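Local structure of phosphatidylglycerol lysyltransferase C-terminal domain-containing protein (Bacteroides thetaiotaomicron, 2HQY) at the interface of chains A and B. The protein is of unknown function but binds coenzyme A and probably transfers an acyl or aminoacyl group. Coordinates in Å, arbitrary orientation; residue numbers count along the deposited sequence, not the author numbering. Chains: chain A/B, conserved hypothetical protein.

Contact 1: the interface of chains A and B. Residues chain A 6, 8, 38, 44; chain B 8-9, 38, 196.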
ATOM      1  N   ASP A   6      -1.267 -10.226  -4.045  1.00 16.76           N
ATOM      2  CA  ASP A   6      -0.890  -8.813  -4.117  1.00 16.45           C
ATOM      3  C   ASP A   6       0.006  -8.569  -5.321  1.00 16.54           C
ATOM      4  O   ASP A   6       0.965  -9.301  -5.566  1.00 16.98           O
ATOM      5  CB  ASP A   6      -0.148  -8.379  -2.852  1.00 16.42           C
ATOM      6  CG  ASP A   6      -0.941  -8.604  -1.602  1.00 17.70           C
ATOM      7  OD1 ASP A   6      -2.190  -8.741  -1.668  1.00 18.66           O
ATOM      8  OD2 ASP A   6      -0.291  -8.669  -0.535  1.00 18.59           O
ATOM      9  N   THR A   8       3.028  -7.043  -7.357  1.00 16.86           N
ATOM     10  CA  THR A   8       4.382  -6.571  -7.018  1.00 17.20           C
ATOM     11  C   THR A   8       5.216  -6.305  -8.265  1.00 16.43           C
ATOM     12  O   THR A   8       4.900  -6.797  -9.348  1.00 15.76           O
ATOM     13  CB  THR A   8       5.162  -7.584  -6.124  1.00 18.26           C
ATOM     14  OG1 THR A   8       5.508  -8.758  -6.875  1.00 21.23           O
ATOM     15  CG2 THR A   8       4.376  -7.994  -4.948  1.00 17.98           C
ATOM     16  N   ARG A  38      -1.198   0.631  -5.735  1.00  9.94           N
ATOM     17  CA  ARG A  38      -1.560  -0.468  -4.832  1.00 10.48           C
ATOM     18  C   ARG A  38      -1.769   0.028  -3.378  1.00 10.99           C
ATOM     19  O   ARG A  38      -2.575  -0.526  -2.624  1.00 10.64           O
ATOM     20  CB  ARG A  38      -0.470  -1.540  -4.876  1.00 10.02           C
ATOM     21  CG  ARG A  38      -0.787  -2.836  -4.068  1.00 10.12           C
ATOM     22  CD  ARG A  38       0.479  -3.695  -3.935  1.00 11.87           C
ATOM     23  NE  ARG A  38       1.505  -2.932  -3.228  1.00 13.70           N
ATOM     24  CZ  ARG A  38       2.814  -3.079  -3.372  1.00 17.07           C
ATOM     25  NH1 ARG A  38       3.306  -4.017  -4.182  1.00 15.47           N
ATOM     26  NH2 ARG A  38       3.628  -2.285  -2.658  1.00 17.44           N
ATOM     27  N   GLN A  44      -4.895  -6.664  -5.960  1.00 14.54           N
ATOM     28  CA  GLN A  44      -4.480  -8.063  -6.161  1.00 15.24           C
ATOM     29  C   GLN A  44      -4.772  -8.497  -7.598  1.00 15.48           C
ATOM     30  O   GLN A  44      -5.559  -7.851  -8.298  1.00 15.96           O
ATOM     31  CB  GLN A  44      -5.177  -8.964  -5.128  1.00 15.02           C
ATOM     32  CG  GLN A  44      -4.829  -8.602  -3.714  1.00 14.76           C
ATOM     33  CD  GLN A  44      -5.546  -9.472  -2.670  1.00 16.35           C
ATOM     34  OE1 GLN A  44      -6.659  -9.948  -2.878  1.00 16.83           O
ATOM     35  NE2 GLN A  44      -4.895  -9.644  -1.506  1.00 18.99           N
TER
ATOM     36  N   THR B   8       4.478  -9.416   0.068  1.00 12.36           N
ATOM     37  CA  THR B   8       3.115  -9.826  -0.288  0.50 11.73           C
ATOM     38  C   THR B   8       2.664 -11.003   0.555  1.00 12.96           C
ATOM     39  O   THR B   8       3.481 -11.665   1.211  1.00 11.94           O
ATOM     40  CB  THR B   8       2.998 -10.312  -1.741  0.50 11.86           C
ATOM     41  OG1 THR B   8       3.531 -11.640  -1.852  0.50 11.29           O
ATOM     42  CG2 THR B   8       3.700  -9.381  -2.697  0.50  8.53           C
ATOM     43  N   LEU B   9       1.351 -11.278   0.525  1.00 12.62           N
ATOM     44  CA  LEU B   9       0.816 -12.490   1.184  1.00 13.92           C
ATOM     45  C   LEU B   9       1.595 -13.765   0.860  1.00 14.69           C
ATOM     46  O   LEU B   9       1.765 -14.644   1.719  1.00 15.51           O
ATOM     47  CB  LEU B   9      -0.630 -12.704   0.750  1.00 14.12           C
ATOM     48  CG  LEU B   9      -1.564 -11.572   1.093  1.00 14.43           C
ATOM     49  CD1 LEU B   9      -2.965 -11.818   0.494  1.00 15.82           C
ATOM     50  CD2 LEU B   9      -1.606 -11.442   2.612  1.00 15.92           C
ATOM     51  N   ARG B  38       2.142  -2.188   4.740  1.00  9.53           N
ATOM     52  CA  ARG B  38       2.815  -1.929   3.477  1.00 10.89           C
ATOM     53  C   ARG B  38       2.235  -0.704   2.742  1.00  9.95           C
ATOM     54  O   ARG B  38       2.988   0.031   2.124  1.00 10.31           O
ATOM     55  CB  ARG B  38       2.731  -3.174   2.579  1.00  9.83           C
ATOM     56  CG  ARG B  38       3.532  -3.050   1.262  1.00  9.37           C
ATOM     57  CD  ARG B  38       3.199  -4.267   0.312  1.00 11.90           C
ATOM     58  NE  ARG B  38       1.779  -4.096  -0.060  1.00 15.42           N
ATOM     59  CZ  ARG B  38       0.966  -5.057  -0.468  1.00 16.41           C
ATOM     60  NH1 ARG B  38       1.415  -6.313  -0.594  1.00 13.77           N
ATOM     61  NH2 ARG B  38      -0.306  -4.728  -0.782  1.00 17.91           N
ATOM     62  N   TYR B 196      -6.978  -4.279   5.713  1.00 13.47           N
ATOM     63  CA  TYR B 196      -6.128  -5.244   4.993  1.00 13.52           C
ATOM     64  C   TYR B 196      -6.093  -6.556   5.777  1.00 12.37           C
ATOM     65  O   TYR B 196      -6.259  -7.642   5.212  1.00 12.07           O
ATOM     66  CB  TYR B 196      -4.713  -4.696   4.812  1.00 13.57           C
ATOM     67  CG  TYR B 196      -3.813  -5.633   4.054  1.00 14.00           C
ATOM     68  CD1 TYR B 196      -3.678  -5.520   2.663  1.00 14.84           C
ATOM     69  CD2 TYR B 196      -3.105  -6.650   4.718  1.00 11.01           C
ATOM     70  CE1 TYR B 196      -2.856  -6.386   1.953  1.00 14.98           C
ATOM     71  CE2 TYR B 196      -2.290  -7.518   4.020  1.00 13.18           C
ATOM     72  CZ  TYR B 196      -2.171  -7.391   2.644  1.00 14.87           C
ATOM     73  OH  TYR B 196      -1.330  -8.234   1.954  1.00 15.15           O
TER
HETATM   74  O   HOH W   1       0.732  -1.429  -0.888  1.00 22.77           O
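The guanidinium groups of A:Arg38 and B:Arg38 overlap at the rim: each puts its NE over one face of the other, their planes 34° apart. NE to NE is 3.4 Å. At the edge of the B:Arg38 guanidinium, in its plane, sit the carboxylate carbon CG of A:Asp6 and the CA of B:Thr8; A:Thr8 CA takes the like place beside A:Arg38. The A:Asp6 oxygen OD2 also lies at the edge of the B:Tyr196 ring. This is a two-fold symmetric interface between two copies of a protein of the phosphatidylglycerol lysyltransferase C-terminal family; whether the pair forms in solution the structure alone does not show. Both arginines have CG anti to the backbone N (chi1 -174° in chain A) and bend at the third torsion, and the two side chains cross at about a right angle. Water 1 bridges the two NE atoms. The salt bridge of B:Arg38 to A:Asp6, and its symmetry twin, probably ease the closeness of the like charges. A:Asp6 OD2 accepts from several donors of chain B. B:Tyr196 meets it tip to tip, OH to OD2 2.7 Å, on the syn side and a little out of the carboxylate plane. B:Arg38 NH1 comes from above that plane, 2.9 Å from OD2, with the two planes 88° apart. The backbone N of B:Leu9, 3.3 Å from OD2, comes from the opposite face to NH1. The other oxygen, OD1, is met nearly along its C-O axis by A:Gln44 NE2 at 2.9 Å, a bond within chain A that helps fix the carboxylate's rotation. B:Leu9 lays CD1 3.5 Å from A:Gln44 NE2, while B:Thr8 CB packs 3.9 Å from A:Asp6 CB.

Contact 2: the interface of chains A and B. Residues chain A 39-42; chain B 192, 196.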
ATOM      1  N   PHE A  39      -1.023   1.065  -2.993  1.00 10.01           N
ATOM      2  CA  PHE A  39      -1.084   1.595  -1.623  1.00 10.03           C
ATOM      3  C   PHE A  39      -2.522   2.076  -1.340  1.00  9.24           C
ATOM      4  O   PHE A  39      -2.936   2.105  -0.205  1.00 10.55           O
ATOM      5  CB  PHE A  39      -0.117   2.769  -1.435  1.00 10.55           C
ATOM      6  CG  PHE A  39      -0.659   4.059  -1.962  1.00 10.65           C
ATOM      7  CD1 PHE A  39      -1.398   4.923  -1.133  1.00 11.21           C
ATOM      8  CD2 PHE A  39      -0.524   4.382  -3.326  1.00 12.14           C
ATOM      9  CE1 PHE A  39      -1.976   6.131  -1.661  1.00 10.42           C
ATOM     10  CE2 PHE A  39      -1.124   5.564  -3.871  1.00 11.38           C
ATOM     11  CZ  PHE A  39      -1.843   6.441  -3.025  1.00 10.62           C
ATOM     12  N   LEU A  40      -3.260   2.462  -2.385  1.00  9.04           N
ATOM     13  CA  LEU A  40      -4.597   3.023  -2.160  1.00  9.73           C
ATOM     14  C   LEU A  40      -5.681   1.931  -2.222  1.00 10.41           C
ATOM     15  O   LEU A  40      -6.729   2.019  -1.541  1.00 10.86           O
ATOM     16  CB  LEU A  40      -4.881   4.116  -3.192  1.00  8.82           C
ATOM     17  CG  LEU A  40      -6.172   4.944  -2.988  1.00  9.30           C
ATOM     18  CD1 LEU A  40      -6.175   5.583  -1.581  1.00 12.79           C
ATOM     19  CD2 LEU A  40      -6.266   6.027  -4.067  1.00 11.01           C
ATOM     20  N   TYR A  41      -5.463   0.938  -3.080  1.00 10.85           N
ATOM     21  CA  TYR A  41      -6.525  -0.052  -3.407  1.00 12.39           C
ATOM     22  C   TYR A  41      -6.285  -1.478  -2.929  1.00 13.32           C
ATOM     23  O   TYR A  41      -7.093  -2.368  -3.208  1.00 13.62           O
ATOM     24  CB  TYR A  41      -6.723  -0.084  -4.924  1.00 12.95           C
ATOM     25  CG  TYR A  41      -7.086   1.269  -5.484  1.00 14.28           C
ATOM     26  CD1 TYR A  41      -8.236   1.939  -5.040  1.00 15.04           C
ATOM     27  CD2 TYR A  41      -6.290   1.879  -6.456  1.00 14.83           C
ATOM     28  CE1 TYR A  41      -8.574   3.207  -5.563  1.00 16.65           C
ATOM     29  CE2 TYR A  41      -6.618   3.144  -6.981  1.00 17.06           C
ATOM     30  CZ  TYR A  41      -7.757   3.793  -6.523  1.00 16.38           C
ATOM     31  OH  TYR A  41      -8.096   5.038  -7.033  1.00 18.00           O
ATOM     32  N   ASP A  42      -5.157  -1.712  -2.259  1.00 13.65           N
ATOM     33  CA  ASP A  42      -4.796  -3.072  -1.814  1.00 13.48           C
ATOM     34  C   ASP A  42      -4.906  -4.063  -2.983  1.00 13.58           C
ATOM     35  O   ASP A  42      -5.434  -5.163  -2.838  1.00 13.82           O
ATOM     36  CB  ASP A  42      -5.689  -3.522  -0.647  1.00 13.80           C
ATOM     37  CG  ASP A  42      -5.382  -2.792   0.660  1.00 14.11           C
ATOM     38  OD1 ASP A  42      -4.381  -2.033   0.764  1.00 13.70           O
ATOM     39  OD2 ASP A  42      -6.175  -3.002   1.594  1.00 16.28           O
TER
ATOM     40  N   ARG B 192      -6.789   1.553   7.652  1.00 13.59           N
ATOM     41  CA  ARG B 192      -6.311   0.886   6.427  1.00 14.33           C
ATOM     42  C   ARG B 192      -5.637  -0.439   6.755  1.00 14.48           C
ATOM     43  O   ARG B 192      -5.811  -1.441   6.040  1.00 14.21           O
ATOM     44  CB  ARG B 192      -5.296   1.774   5.665  1.00 14.90           C
ATOM     45  CG  ARG B 192      -5.918   3.002   5.033  1.00 14.52           C
ATOM     46  CD  ARG B 192      -6.852   2.644   3.854  1.00 16.03           C
ATOM     47  NE  ARG B 192      -6.258   1.622   2.992  1.00 12.33           N
ATOM     48  CZ  ARG B 192      -5.348   1.855   2.040  1.00 13.06           C
ATOM     49  NH1 ARG B 192      -4.879   3.122   1.803  1.00 11.96           N
ATOM     50  NH2 ARG B 192      -4.877   0.800   1.334  1.00 12.46           N
ATOM     51  N   TYR B 196      -6.978  -4.279   5.713  1.00 13.47           N
ATOM     52  CA  TYR B 196      -6.128  -5.244   4.993  1.00 13.52           C
ATOM     53  C   TYR B 196      -6.093  -6.556   5.777  1.00 12.37           C
ATOM     54  O   TYR B 196      -6.259  -7.642   5.212  1.00 12.07           O
ATOM     55  CB  TYR B 196      -4.713  -4.696   4.812  1.00 13.57           C
ATOM     56  CG  TYR B 196      -3.813  -5.633   4.054  1.00 14.00           C
ATOM     57  CD1 TYR B 196      -3.678  -5.520   2.663  1.00 14.84           C
ATOM     58  CD2 TYR B 196      -3.105  -6.650   4.718  1.00 11.01           C
ATOM     59  CE1 TYR B 196      -2.856  -6.386   1.953  1.00 14.98           C
ATOM     60  CE2 TYR B 196      -2.290  -7.518   4.020  1.00 13.18           C
ATOM     61  CZ  TYR B 196      -2.171  -7.391   2.644  1.00 14.87           C
ATOM     62  OH  TYR B 196      -1.330  -8.234   1.954  1.00 15.15           O
TER
HETATM   63  O   HOH W   2      -6.817  -1.117   3.500  1.00 19.96           O
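Little here is apolar: what comes nearest to an apolar centre is the ring edge of B:Tyr196 at CD1, which meets the carboxylate of A:Asp42, the two planes 89° apart. A:Asp42 CG lies 3.8 Å from B:Tyr196 CD1, in the plane of the ring. Beside this contact, B:Arg192 runs alongside A:Asp42, pointing the other way. The arginine chain bends at its second and third torsions (chi2 -69°, chi3 -43°), turning the guanidinium back towards the end of helix 38-41. There NH1 and NH2 both point at the backbone carbonyl oxygen of A:Phe39: NH2 to O is 2.8 Å and NH1 to O 3.0 Å. That oxygen lies in the guanidinium plane; NH1 approaches in the carbonyl plane, NH2 from above it. The carbonyl oxygen of A:Leu40 lies over one guanidinium face. NH2 also forms a salt bridge with A:Asp42 OD1 at 2.9 Å, though its hydrogen bond is weak and bent. Further out, water 2 joins B:Arg192 NE, in a nearly straight bond of 2.8 Å, to A:Asp42 OD2 and the backbone O of B:Arg192. An alanine in place of B:Arg192 would probably leave the A:Phe39 carbonyl without these donors and A:Asp42 without its charged mate. The site ties helix 187-199 of one chain to the C-terminal end of helix 38-41 in the other, where the partial negative charge of the helix end may slightly favour the guanidinium, and so helps hold the two copies together in the deposited dimer.

The C-alpha centres of contact 1 and contact 2 lie about 8 Å apart, so the two form neighbouring parts of one continuous surface. B:Tyr196 belongs to both, its hydroxyl end serving contact 1 and its CD1 edge contact 2. Through it helix 187-199 of chain B reaches both, and B:Arg192 of the same helix adds to contact 2. Helix 38-41 of chain A also spans them, facing the partner's copy of the same helix in contact 1. Because the interface is two-fold symmetric, each contact recurs with the chains exchanged. Together they are likely to fix the relative orientation of the two copies, if this pairing is the biological one.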